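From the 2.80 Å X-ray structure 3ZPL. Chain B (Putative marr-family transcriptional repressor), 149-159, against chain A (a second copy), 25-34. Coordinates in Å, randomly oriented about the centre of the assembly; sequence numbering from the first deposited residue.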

# COMPACT_ATOMS: atom_id res chain seq x y z
N GLN B 149 5.82 -11.47 -18.02
CA GLN B 149 5.63 -11.15 -16.60
C GLN B 149 4.60 -10.07 -16.40
O GLN B 149 3.89 -10.05 -15.40
CB GLN B 149 6.92 -10.68 -15.91
CG GLN B 149 8.20 -11.06 -16.60
CD GLN B 149 9.37 -11.00 -15.67
OE1 GLN B 149 10.26 -10.15 -15.82
NE2 GLN B 149 9.42 -11.92 -14.73
N GLN B 150 4.56 -9.12 -17.32
CA GLN B 150 3.50 -8.11 -17.31
C GLN B 150 2.16 -8.80 -17.43
O GLN B 150 1.24 -8.50 -16.67
CB GLN B 150 3.68 -7.12 -18.45
CG GLN B 150 4.91 -6.25 -18.30
CD GLN B 150 5.06 -5.27 -19.44
OE1 GLN B 150 4.13 -5.07 -20.22
NE2 GLN B 150 6.22 -4.63 -19.53
N LYS B 151 2.05 -9.74 -18.37
CA LYS B 151 0.84 -10.56 -18.50
C LYS B 151 0.59 -11.20 -17.15
O LYS B 151 -0.47 -11.04 -16.57
CB LYS B 151 1.00 -11.62 -19.61
CG LYS B 151 -0.29 -12.25 -20.15
CD LYS B 151 0.03 -13.15 -21.34
CE LYS B 151 -0.78 -14.44 -21.33
NZ LYS B 151 0.04 -15.60 -21.80
N SER B 152 1.62 -11.88 -16.63
CA SER B 152 1.52 -12.68 -15.40
C SER B 152 1.10 -11.86 -14.16
O SER B 152 0.23 -12.28 -13.40
CB SER B 152 2.84 -13.39 -15.13
OG SER B 152 2.68 -14.39 -14.14
N LEU B 153 1.70 -10.68 -13.99
CA LEU B 153 1.35 -9.74 -12.92
C LEU B 153 -0.14 -9.40 -12.89
O LEU B 153 -0.78 -9.46 -11.84
CB LEU B 153 2.13 -8.44 -13.10
CG LEU B 153 1.92 -7.30 -12.11
CD1 LEU B 153 2.05 -7.77 -10.69
CD2 LEU B 153 2.91 -6.16 -12.36
N GLY B 154 -0.69 -9.04 -14.05
CA GLY B 154 -2.08 -8.63 -14.14
C GLY B 154 -3.05 -9.75 -13.86
O GLY B 154 -4.07 -9.54 -13.20
N GLU B 155 -2.74 -10.95 -14.36
CA GLU B 155 -3.55 -12.12 -14.05
C GLU B 155 -3.56 -12.32 -12.55
O GLU B 155 -4.60 -12.60 -11.96
CB GLU B 155 -3.03 -13.39 -14.73
CG GLU B 155 -2.66 -13.18 -16.19
CD GLU B 155 -2.62 -14.47 -16.99
OE1 GLU B 155 -1.70 -15.29 -16.79
OE2 GLU B 155 -3.54 -14.62 -17.84
N ILE B 156 -2.39 -12.16 -11.94
CA ILE B 156 -2.22 -12.41 -10.51
C ILE B 156 -2.96 -11.41 -9.65
O ILE B 156 -3.69 -11.80 -8.73
CB ILE B 156 -0.72 -12.46 -10.12
CG1 ILE B 156 -0.10 -13.75 -10.67
CG2 ILE B 156 -0.56 -12.44 -8.61
CD1 ILE B 156 1.41 -13.76 -10.70
N MET B 157 -2.77 -10.12 -9.92
CA MET B 157 -3.39 -9.11 -9.07
C MET B 157 -4.90 -9.11 -9.22
O MET B 157 -5.61 -8.99 -8.24
CB MET B 157 -2.79 -7.73 -9.34
CG MET B 157 -1.30 -7.63 -9.04
SD MET B 157 -0.81 -8.13 -7.37
CE MET B 157 0.96 -8.04 -7.57
N ARG B 158 -5.39 -9.35 -10.43
CA ARG B 158 -6.84 -9.45 -10.71
C ARG B 158 -7.51 -10.53 -9.84
O ARG B 158 -8.60 -10.32 -9.32
CB ARG B 158 -7.03 -9.67 -12.24
CG ARG B 158 -8.43 -9.65 -12.89
CD ARG B 158 -8.34 -9.44 -14.42
N ILE B 159 -6.85 -11.66 -9.65
CA ILE B 159 -7.38 -12.73 -8.79
C ILE B 159 -7.44 -12.28 -7.33
O ILE B 159 -8.46 -12.48 -6.65
CB ILE B 159 -6.50 -13.99 -8.83
CG1 ILE B 159 -6.47 -14.60 -10.24
CG2 ILE B 159 -7.01 -15.02 -7.82
CD1 ILE B 159 -5.24 -15.45 -10.50
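Chain A (25-34) EEQLVWRSYI

Helix against helix in a putative MarR-family transcriptional repressor: chain A residues 25-34 packed on chain B residues 149-159, two copies of one protein. Both stretches are helical throughout, each being part of a longer helix that begins earlier and continues later in its chain. The two run in broadly the same direction, with 34° between their N-to-C directions and a signed crossing angle of 34°. Their axes approach to 8.2 Å, and the two stretches together bury 413 Å² of surface. The backbones come closest in the middle, where B:Gly154 CA lies 4.4 Å from A:Val29 CA; further along, B:Met157 CA is 5.4 Å from A:Tyr33 CA, and B:Arg158 CA is 5.6 Å from A:Ser32 CA. A:Val29 and A:Tyr33 are one helical turn apart, so both present themselves on the same side of chain A.

Along chain B, B:Gln149 stays out of reach and contact begins at B:Gln150, whose CA-to-CB bond points toward chain A. Its side chain, in an m, t conformation, brings OE1 to 3.3 Å from A:Glu26 OE2. Both atoms are acceptors, so this approach is not a hydrogen bond; B:Gln150 NE2 is satisfied elsewhere in the structure. The A:Glu26 side chain leaves its backbone sideways, but its end comes nearer to chain B. The backbone of B:Gln150 also takes part, its O lying 3.4 Å from A:Val29 CG2 while accepting the helical hydrogen bond from B:Gly154 N at 3.3 Å. B:Lys151 and B:Ser152 point away. B:Leu153, with chi1 t and chi2 p, turns back toward the partner and sets CD2 3.8 Å from A:Val29 CG1, an apolar contact.

At B:Gly154 the absence of a side chain matters: an ideal CB would point toward chain A and fall 2.9 Å from A:Val29 CG2, a clash. Without it, A:Val29 (chi1 t) fits close against the chain B backbone, with CG1 4.0 Å from B:Gly154 N. A:Ser32 OG lies 3.9 Å from B:Gly154 O. This hydroxyl, at chi1 p, instead has acceptors in its own helix, with A:Ser32 OG 2.9 Å from A:Val29 O and 3.2 Å from A:Leu28 O; which of them takes the proton remains open.

B:Glu155 points away and B:Ile156 sideways, neither making contact. One turn on from B:Leu153, B:Met157 again points toward chain A, with chi angles m, m, t. Its CB is 3.5 Å from A:Ser32 O, and its CE reaches A:Tyr33 CD1 at 3.7 Å, at the edge of the ring and near its plane. The sulfur lies farther out, B:Met157 SD being 5.4 Å from the centroid of the A:Tyr33 ring in an oblique approach. B:Arg158, modelled only as far as CD, points sideways, and its N is 4.3 Å from A:Ser32 CB. B:Ile159 is out of reach. No hydrogen bond joins the stretches among the modelled atoms.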

# COMPACT_ATOMS: atom_id res chain seq x y z
N GLU A 25 -2.91 -2.45 -22.51
CA GLU A 25 -2.77 -3.67 -21.72
C GLU A 25 -2.07 -3.31 -20.43
O GLU A 25 -2.56 -3.63 -19.35
CB GLU A 25 -1.97 -4.77 -22.43
CG GLU A 25 -2.71 -5.57 -23.49
CD GLU A 25 -2.86 -4.83 -24.82
OE1 GLU A 25 -2.05 -3.91 -25.11
OE2 GLU A 25 -3.78 -5.18 -25.59
N GLU A 26 -0.92 -2.66 -20.57
CA GLU A 26 -0.10 -2.23 -19.42
C GLU A 26 -0.88 -1.36 -18.45
O GLU A 26 -0.84 -1.57 -17.24
CB GLU A 26 1.14 -1.49 -19.90
CG GLU A 26 2.19 -2.38 -20.57
CD GLU A 26 3.30 -1.56 -21.22
OE1 GLU A 26 2.98 -0.55 -21.88
OE2 GLU A 26 4.49 -1.91 -21.06
N GLN A 27 -1.63 -0.42 -19.00
CA GLN A 27 -2.50 0.40 -18.18
C GLN A 27 -3.42 -0.46 -17.30
O GLN A 27 -3.60 -0.15 -16.12
CB GLN A 27 -3.34 1.32 -19.07
CG GLN A 27 -2.63 2.59 -19.49
CD GLN A 27 -3.44 3.41 -20.47
OE1 GLN A 27 -4.48 3.98 -20.10
NE2 GLN A 27 -2.99 3.49 -21.72
N LEU A 28 -4.00 -1.52 -17.87
CA LEU A 28 -4.90 -2.42 -17.14
C LEU A 28 -4.22 -3.25 -16.07
O LEU A 28 -4.82 -3.59 -15.03
CB LEU A 28 -5.63 -3.36 -18.10
CG LEU A 28 -6.94 -2.74 -18.63
CD1 LEU A 28 -7.44 -3.33 -19.93
CD2 LEU A 28 -7.97 -2.85 -17.53
N VAL A 29 -2.99 -3.65 -16.36
CA VAL A 29 -2.18 -4.38 -15.38
C VAL A 29 -1.98 -3.46 -14.18
O VAL A 29 -2.27 -3.85 -13.05
CB VAL A 29 -0.81 -4.80 -15.96
CG1 VAL A 29 0.15 -5.23 -14.85
CG2 VAL A 29 -1.00 -5.92 -16.97
N TRP A 30 -1.52 -2.25 -14.46
CA TRP A 30 -1.27 -1.26 -13.41
C TRP A 30 -2.50 -1.00 -12.56
O TRP A 30 -2.43 -1.01 -11.34
CB TRP A 30 -0.77 0.04 -14.05
CG TRP A 30 -0.45 1.11 -13.06
CD1 TRP A 30 -1.02 2.33 -12.96
CD2 TRP A 30 0.51 1.03 -12.01
NE1 TRP A 30 -0.47 3.03 -11.92
CE2 TRP A 30 0.48 2.25 -11.32
CE3 TRP A 30 1.41 0.04 -11.58
CZ2 TRP A 30 1.31 2.52 -10.24
CZ3 TRP A 30 2.23 0.31 -10.50
CH2 TRP A 30 2.17 1.54 -9.84
N ARG A 31 -3.64 -0.81 -13.19
CA ARG A 31 -4.88 -0.59 -12.45
C ARG A 31 -5.11 -1.73 -11.48
O ARG A 31 -5.35 -1.51 -10.30
CB ARG A 31 -6.09 -0.53 -13.38
CG ARG A 31 -6.90 0.77 -13.25
CD ARG A 31 -7.67 1.01 -14.53
NE ARG A 31 -8.86 0.16 -14.54
CZ ARG A 31 -9.71 0.08 -15.54
NH1 ARG A 31 -9.52 0.81 -16.64
NH2 ARG A 31 -10.75 -0.74 -15.45
N SER A 32 -5.08 -2.94 -12.00
CA SER A 32 -5.42 -4.09 -11.18
C SER A 32 -4.38 -4.32 -10.07
O SER A 32 -4.73 -4.80 -8.99
CB SER A 32 -5.65 -5.34 -12.04
OG SER A 32 -4.48 -5.71 -12.70
N TYR A 33 -3.14 -3.91 -10.31
CA TYR A 33 -2.16 -3.86 -9.22
C TYR A 33 -2.63 -2.89 -8.12
O TYR A 33 -2.76 -3.28 -6.97
CB TYR A 33 -0.78 -3.45 -9.69
CG TYR A 33 0.16 -3.24 -8.53
CD1 TYR A 33 0.75 -4.32 -7.88
CD2 TYR A 33 0.43 -1.95 -8.06
CE1 TYR A 33 1.59 -4.13 -6.79
CE2 TYR A 33 1.27 -1.76 -6.97
CZ TYR A 33 1.85 -2.85 -6.34
OH TYR A 33 2.69 -2.67 -5.26
N ILE A 34 -2.89 -1.65 -8.50
CA ILE A 34 -3.32 -0.61 -7.53
C ILE A 34 -4.49 -1.08 -6.68
O ILE A 34 -4.45 -0.97 -5.47
CB ILE A 34 -3.74 0.72 -8.21
CG1 ILE A 34 -2.59 1.30 -9.05
CG2 ILE A 34 -4.15 1.74 -7.17
CD1 ILE A 34 -1.33 1.59 -8.26